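Local structure of polyketide synthase PksJ (Bacillus subtilis subsp. subtilis, 4J1Q) at residues 334-342 and 351-362. The protein is a polyketide synthase whose ketoreductase domain, in the bacillaene assembly line, stereoselectively reduces alpha- and beta-keto groups with NADPH. Sequence-based numbering, arbitrary orientation.
Sequences IFFSSVSGC and YAAANSFMDAFA. With NDP (NADPH dihydro-nicotinamide-adenine-dinucleotide phosphate), chain B.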
loop_
_atom_site.group_PDB
_atom_site.type_symbol
_atom_site.label_atom_id
_atom_site.label_comp_id
_atom_site.label_asym_id
_atom_site.label_seq_id
_atom_site.Cartn_x
_atom_site.Cartn_y
_atom_site.Cartn_z
ATOM N N ILE A 334 -6.930 -5.328 -8.818
ATOM C CA ILE A 334 -5.528 -5.406 -8.432
ATOM C C ILE A 334 -4.929 -4.023 -8.217
ATOM O O ILE A 334 -5.027 -3.163 -9.091
ATOM C CB ILE A 334 -4.704 -6.121 -9.507
ATOM C CG1 ILE A 334 -4.982 -7.638 -9.490
ATOM C CG2 ILE A 334 -3.228 -5.809 -9.337
ATOM C CD1 ILE A 334 -4.750 -8.297 -10.832
ATOM N N PHE A 335 -4.351 -3.798 -7.037
ATOM C CA PHE A 335 -3.684 -2.528 -6.743
ATOM C C PHE A 335 -2.211 -2.650 -7.116
ATOM O O PHE A 335 -1.542 -3.592 -6.695
ATOM C CB PHE A 335 -3.781 -2.175 -5.244
ATOM C CG PHE A 335 -5.112 -2.455 -4.620
ATOM C CD1 PHE A 335 -5.192 -2.814 -3.277
ATOM C CD2 PHE A 335 -6.287 -2.306 -5.338
ATOM C CE1 PHE A 335 -6.413 -3.130 -2.693
ATOM C CE2 PHE A 335 -7.511 -2.613 -4.771
ATOM C CZ PHE A 335 -7.579 -3.019 -3.444
ATOM N N PHE A 336 -1.674 -1.620 -7.748
ATOM C CA PHE A 336 -0.225 -1.540 -7.952
ATOM C C PHE A 336 0.470 -0.763 -6.838
ATOM O O PHE A 336 0.617 0.467 -6.891
ATOM C CB PHE A 336 0.111 -0.949 -9.327
ATOM C CG PHE A 336 -0.057 -1.934 -10.461
ATOM C CD1 PHE A 336 -0.592 -3.206 -10.226
ATOM C CD2 PHE A 336 0.358 -1.611 -11.743
ATOM C CE1 PHE A 336 -0.737 -4.112 -11.257
ATOM C CE2 PHE A 336 0.209 -2.510 -12.779
ATOM C CZ PHE A 336 -0.331 -3.774 -12.540
ATOM N N SER A 337 0.841 -1.487 -5.790
ATOM C CA SER A 337 1.479 -0.879 -4.622
ATOM C C SER A 337 2.988 -0.982 -4.828
ATOM O O SER A 337 3.448 -1.316 -5.913
ATOM C CB SER A 337 1.033 -1.637 -3.350
ATOM O OG SER A 337 1.740 -1.216 -2.194
ATOM N N SER A 338 3.763 -0.803 -3.765
ATOM C CA SER A 338 5.194 -0.678 -3.935
ATOM C C SER A 338 5.926 -1.370 -2.805
ATOM O O SER A 338 5.421 -1.466 -1.668
ATOM C CB SER A 338 5.600 0.800 -3.956
ATOM O OG SER A 338 6.975 0.930 -3.647
ATOM N N VAL A 339 7.155 -1.783 -3.090
ATOM C CA VAL A 339 8.045 -2.239 -2.034
ATOM C C VAL A 339 8.233 -1.200 -0.894
ATOM O O VAL A 339 8.425 -1.559 0.253
ATOM C CB VAL A 339 9.378 -2.723 -2.642
ATOM C CG1 VAL A 339 10.565 -2.195 -1.864
ATOM C CG2 VAL A 339 9.391 -4.250 -2.703
ATOM N N SER A 340 8.048 0.077 -1.202
ATOM C CA SER A 340 8.108 1.134 -0.178
ATOM C C SER A 340 7.035 0.972 0.898
ATOM O O SER A 340 7.289 1.229 2.071
ATOM C CB SER A 340 7.965 2.509 -0.827
ATOM O OG SER A 340 8.808 2.568 -1.973
ATOM N N GLY A 341 5.824 0.607 0.483
ATOM C CA GLY A 341 4.728 0.403 1.413
ATOM C C GLY A 341 5.041 -0.566 2.551
ATOM O O GLY A 341 4.650 -0.316 3.699
ATOM N N CYS A 342 5.857 -1.588 2.282
ATOM C CA CYS A 342 6.118 -2.628 3.289
ATOM C C CYS A 342 7.528 -2.611 3.885
ATOM O O CYS A 342 7.798 -3.313 4.843
ATOM C CB CYS A 342 5.765 -4.016 2.728
ATOM S SG CYS A 342 6.466 -4.360 1.098
ATOM N N TYR A 351 4.342 8.316 0.170
ATOM C CA TYR A 351 4.200 7.203 -0.808
ATOM C C TYR A 351 4.084 5.846 -0.114
ATOM O O TYR A 351 3.313 4.973 -0.541
ATOM C CB TYR A 351 5.401 7.194 -1.760
ATOM C CG TYR A 351 5.292 6.263 -2.938
ATOM C CD1 TYR A 351 4.431 6.559 -4.011
ATOM C CD2 TYR A 351 6.203 5.210 -3.102
ATOM C CE1 TYR A 351 4.412 5.774 -5.164
ATOM C CE2 TYR A 351 6.202 4.427 -4.267
ATOM C CZ TYR A 351 5.303 4.703 -5.278
ATOM O OH TYR A 351 5.313 3.928 -6.436
ATOM N N ALA A 352 4.874 5.649 0.937
ATOM C CA ALA A 352 4.831 4.406 1.695
ATOM C C ALA A 352 3.499 4.206 2.446
ATOM O O ALA A 352 2.990 3.074 2.523
ATOM C CB ALA A 352 6.013 4.327 2.654
ATOM N N ALA A 353 2.964 5.277 3.053
ATOM C CA ALA A 353 1.704 5.159 3.812
ATOM C C ALA A 353 0.506 5.012 2.850
ATOM O O ALA A 353 -0.436 4.243 3.095
ATOM C CB ALA A 353 1.519 6.350 4.727
ATOM N N ALA A 354 0.624 5.626 1.684
ATOM C CA ALA A 354 -0.388 5.493 0.650
ATOM C C ALA A 354 -0.409 4.061 0.186
ATOM O O ALA A 354 -1.469 3.440 0.069
ATOM C CB ALA A 354 -0.078 6.398 -0.506
ATOM N N ASN A 355 0.777 3.528 -0.076
ATOM C CA ASN A 355 0.894 2.181 -0.588
ATOM C C ASN A 355 0.513 1.159 0.468
ATOM O O ASN A 355 -0.139 0.153 0.134
ATOM C CB ASN A 355 2.304 1.923 -1.152
ATOM C CG ASN A 355 2.464 2.464 -2.577
ATOM O OD1 ASN A 355 1.734 2.063 -3.485
ATOM N ND2 ASN A 355 3.382 3.415 -2.767
ATOM N N SER A 356 0.895 1.399 1.724
ATOM C CA SER A 356 0.475 0.508 2.829
ATOM C C SER A 356 -1.030 0.473 3.020
ATOM O O SER A 356 -1.555 -0.524 3.502
ATOM C CB SER A 356 1.072 0.936 4.175
ATOM O OG SER A 356 2.465 0.834 4.169
ATOM N N PHE A 357 -1.691 1.615 2.842
ATOM C CA PHE A 357 -3.158 1.638 2.895
ATOM C C PHE A 357 -3.762 0.696 1.866
ATOM O O PHE A 357 -4.741 -0.015 2.175
ATOM C CB PHE A 357 -3.698 3.054 2.686
ATOM C CG PHE A 357 -5.201 3.118 2.516
ATOM C CD1 PHE A 357 -6.018 3.460 3.585
ATOM C CD2 PHE A 357 -5.786 2.941 1.274
ATOM C CE1 PHE A 357 -7.384 3.613 3.418
ATOM C CE2 PHE A 357 -7.138 3.087 1.102
ATOM C CZ PHE A 357 -7.942 3.382 2.171
ATOM N N MET A 358 -3.179 0.657 0.661
ATOM C CA MET A 358 -3.713 -0.201 -0.406
ATOM C C MET A 358 -3.579 -1.659 -0.039
ATOM O O MET A 358 -4.549 -2.418 -0.133
ATOM C CB MET A 358 -3.012 0.072 -1.751
ATOM C CG MET A 358 -3.342 1.449 -2.298
ATOM S SD MET A 358 -3.099 1.573 -4.065
ATOM C CE MET A 358 -1.398 1.036 -4.311
ATOM N N ASP A 359 -2.379 -2.029 0.440
ATOM C CA ASP A 359 -2.144 -3.376 1.016
ATOM C C ASP A 359 -3.204 -3.741 2.057
ATOM O O ASP A 359 -3.793 -4.808 1.986
ATOM C CB ASP A 359 -0.754 -3.474 1.651
ATOM C CG ASP A 359 0.358 -3.096 0.674
ATOM O OD1 ASP A 359 0.095 -3.068 -0.568
ATOM O OD2 ASP A 359 1.494 -2.807 1.151
ATOM N N ALA A 360 -3.451 -2.843 3.003
ATOM C CA ALA A 360 -4.450 -3.086 4.055
ATOM C C ALA A 360 -5.838 -3.182 3.444
ATOM O O ALA A 360 -6.660 -3.970 3.887
ATOM C CB ALA A 360 -4.426 -1.990 5.123
ATOM N N PHE A 361 -6.085 -2.392 2.409
ATOM C CA PHE A 361 -7.379 -2.414 1.730
ATOM C C PHE A 361 -7.673 -3.750 1.040
ATOM O O PHE A 361 -8.826 -4.193 0.980
ATOM C CB PHE A 361 -7.455 -1.256 0.732
ATOM C CG PHE A 361 -8.857 -0.874 0.347
ATOM C CD1 PHE A 361 -9.631 -0.080 1.181
ATOM C CD2 PHE A 361 -9.411 -1.327 -0.841
ATOM C CE1 PHE A 361 -10.942 0.243 0.839
ATOM C CE2 PHE A 361 -10.722 -1.025 -1.172
ATOM C CZ PHE A 361 -11.484 -0.227 -0.341
ATOM N N ALA A 362 -6.633 -4.395 0.515
ATOM C CA ALA A 362 -6.800 -5.682 -0.173
ATOM C C ALA A 362 -7.489 -6.703 0.730
ATOM O O ALA A 362 -8.395 -7.425 0.288
ATOM C CB ALA A 362 -5.469 -6.226 -0.688
HETATM P PA NDP B . 3.839 6.817 -13.564
HETATM O O1A NDP B . 3.964 8.113 -12.752
HETATM O O2A NDP B . 4.413 6.638 -14.935
HETATM O O5B NDP B . 2.303 6.383 -13.585
HETATM C C5B NDP B . 1.369 6.941 -12.657
HETATM C C4B NDP B . 0.214 7.458 -13.499
HETATM O O4B NDP B . -0.853 7.826 -12.623
HETATM C C3B NDP B . 0.615 8.743 -14.207
HETATM O O3B NDP B . 0.396 8.453 -15.616
HETATM C C2B NDP B . -0.363 9.804 -13.706
HETATM O O2B NDP B . -0.924 10.553 -14.828
HETATM C C1B NDP B . -1.500 8.999 -13.104
HETATM N N9A NDP B . -2.055 9.770 -11.952
HETATM C C8A NDP B . -1.343 10.413 -10.959
HETATM N N7A NDP B . -2.260 10.993 -10.091
HETATM C C5A NDP B . -3.551 10.647 -10.526
HETATM C C6A NDP B . -4.836 10.935 -10.071
HETATM N N6A NDP B . -5.065 11.734 -8.979
HETATM N N1A NDP B . -5.911 10.437 -10.748
HETATM C C2A NDP B . -5.739 9.700 -11.873
HETATM N N3A NDP B . -4.502 9.448 -12.350
HETATM C C4A NDP B . -3.388 9.874 -11.677
HETATM O O3 NDP B . 4.390 5.635 -12.614
HETATM P PN NDP B . 4.352 4.108 -13.090
HETATM O O1N NDP B . 5.826 3.709 -13.083
HETATM O O2N NDP B . 3.409 3.914 -14.262
HETATM O O5D NDP B . 3.661 3.402 -11.812
HETATM C C5D NDP B . 2.395 2.731 -11.875
HETATM C C4D NDP B . 1.977 2.380 -10.429
HETATM O O4D NDP B . 2.835 1.328 -9.935
HETATM C C3D NDP B . 2.179 3.576 -9.487
HETATM O O3D NDP B . 1.071 3.689 -8.563
HETATM C C2D NDP B . 3.461 3.259 -8.780
HETATM O O2D NDP B . 3.406 3.797 -7.455
HETATM C C1D NDP B . 3.548 1.726 -8.784
HETATM N N1N NDP B . 4.942 1.267 -8.845
HETATM C C2N NDP B . 5.728 1.510 -9.933
HETATM C C3N NDP B . 7.086 1.117 -9.963
HETATM C C7N NDP B . 7.939 1.387 -11.205
HETATM O O7N NDP B . 8.999 0.760 -11.337
HETATM N N7N NDP B . 7.591 2.354 -12.087
HETATM C C4N NDP B . 7.668 0.511 -8.818
HETATM C C5N NDP B . 6.840 0.303 -7.698
HETATM C C6N NDP B . 5.482 0.704 -7.745
HETATM P P2B NDP B . -1.459 12.073 -14.652
HETATM O O1X NDP B . -0.269 12.768 -13.953
HETATM O O2X NDP B . -1.751 12.404 -16.110
HETATM O O3X NDP B . -2.693 12.003 -13.777
#
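Strand 334-338 runs against helix 351-362 at 134°, the axes 7.4 Å apart at closest, and the CA atoms of the two segments come nearest at G341 and A352, 4.0 Å apart. This is the Rossmann-fold core of the ketoreductase, beside the nicotinamide half of NADPH. S338, Y351 and N355, with K314, probably correspond to the serine, tyrosine, asparagine and lysine of the ketoreductase active site. The Y351 ring lies alongside S338, its CE2 3.6 Å from S338 OG. Its hydroxyl end points to the nicotinamide ribose, though the model sets the two oxygens too close for their spacing to be trusted. N355 ND2 sits over the centre of one face of the Y351 ring. N355 OD1 is 3.2 Å from S337 CA and takes a hydrogen bond from K314, which also binds NADPH. S338 OG caps the short helix that follows by accepting from S340 N. S337 OG stands anti to its own nitrogen (chi1 173°). This brings it within reach of D359 OD1 and N355 O, and its proton may go to either. S380 and N382 hold the two D359 oxygens from the next strand. At the other end, the bend of M358 at chi3 (-54°) sets CE 3.3 Å from F336 O. Its sulfur lies obliquely beside the F335 ring, a Met-aromatic contact. F335 points at the helix, with M358 O at the ring edge, 3.2 Å from CD1. F335 CZ meets F361 CD2 at 3.6 Å, the two rings oblique.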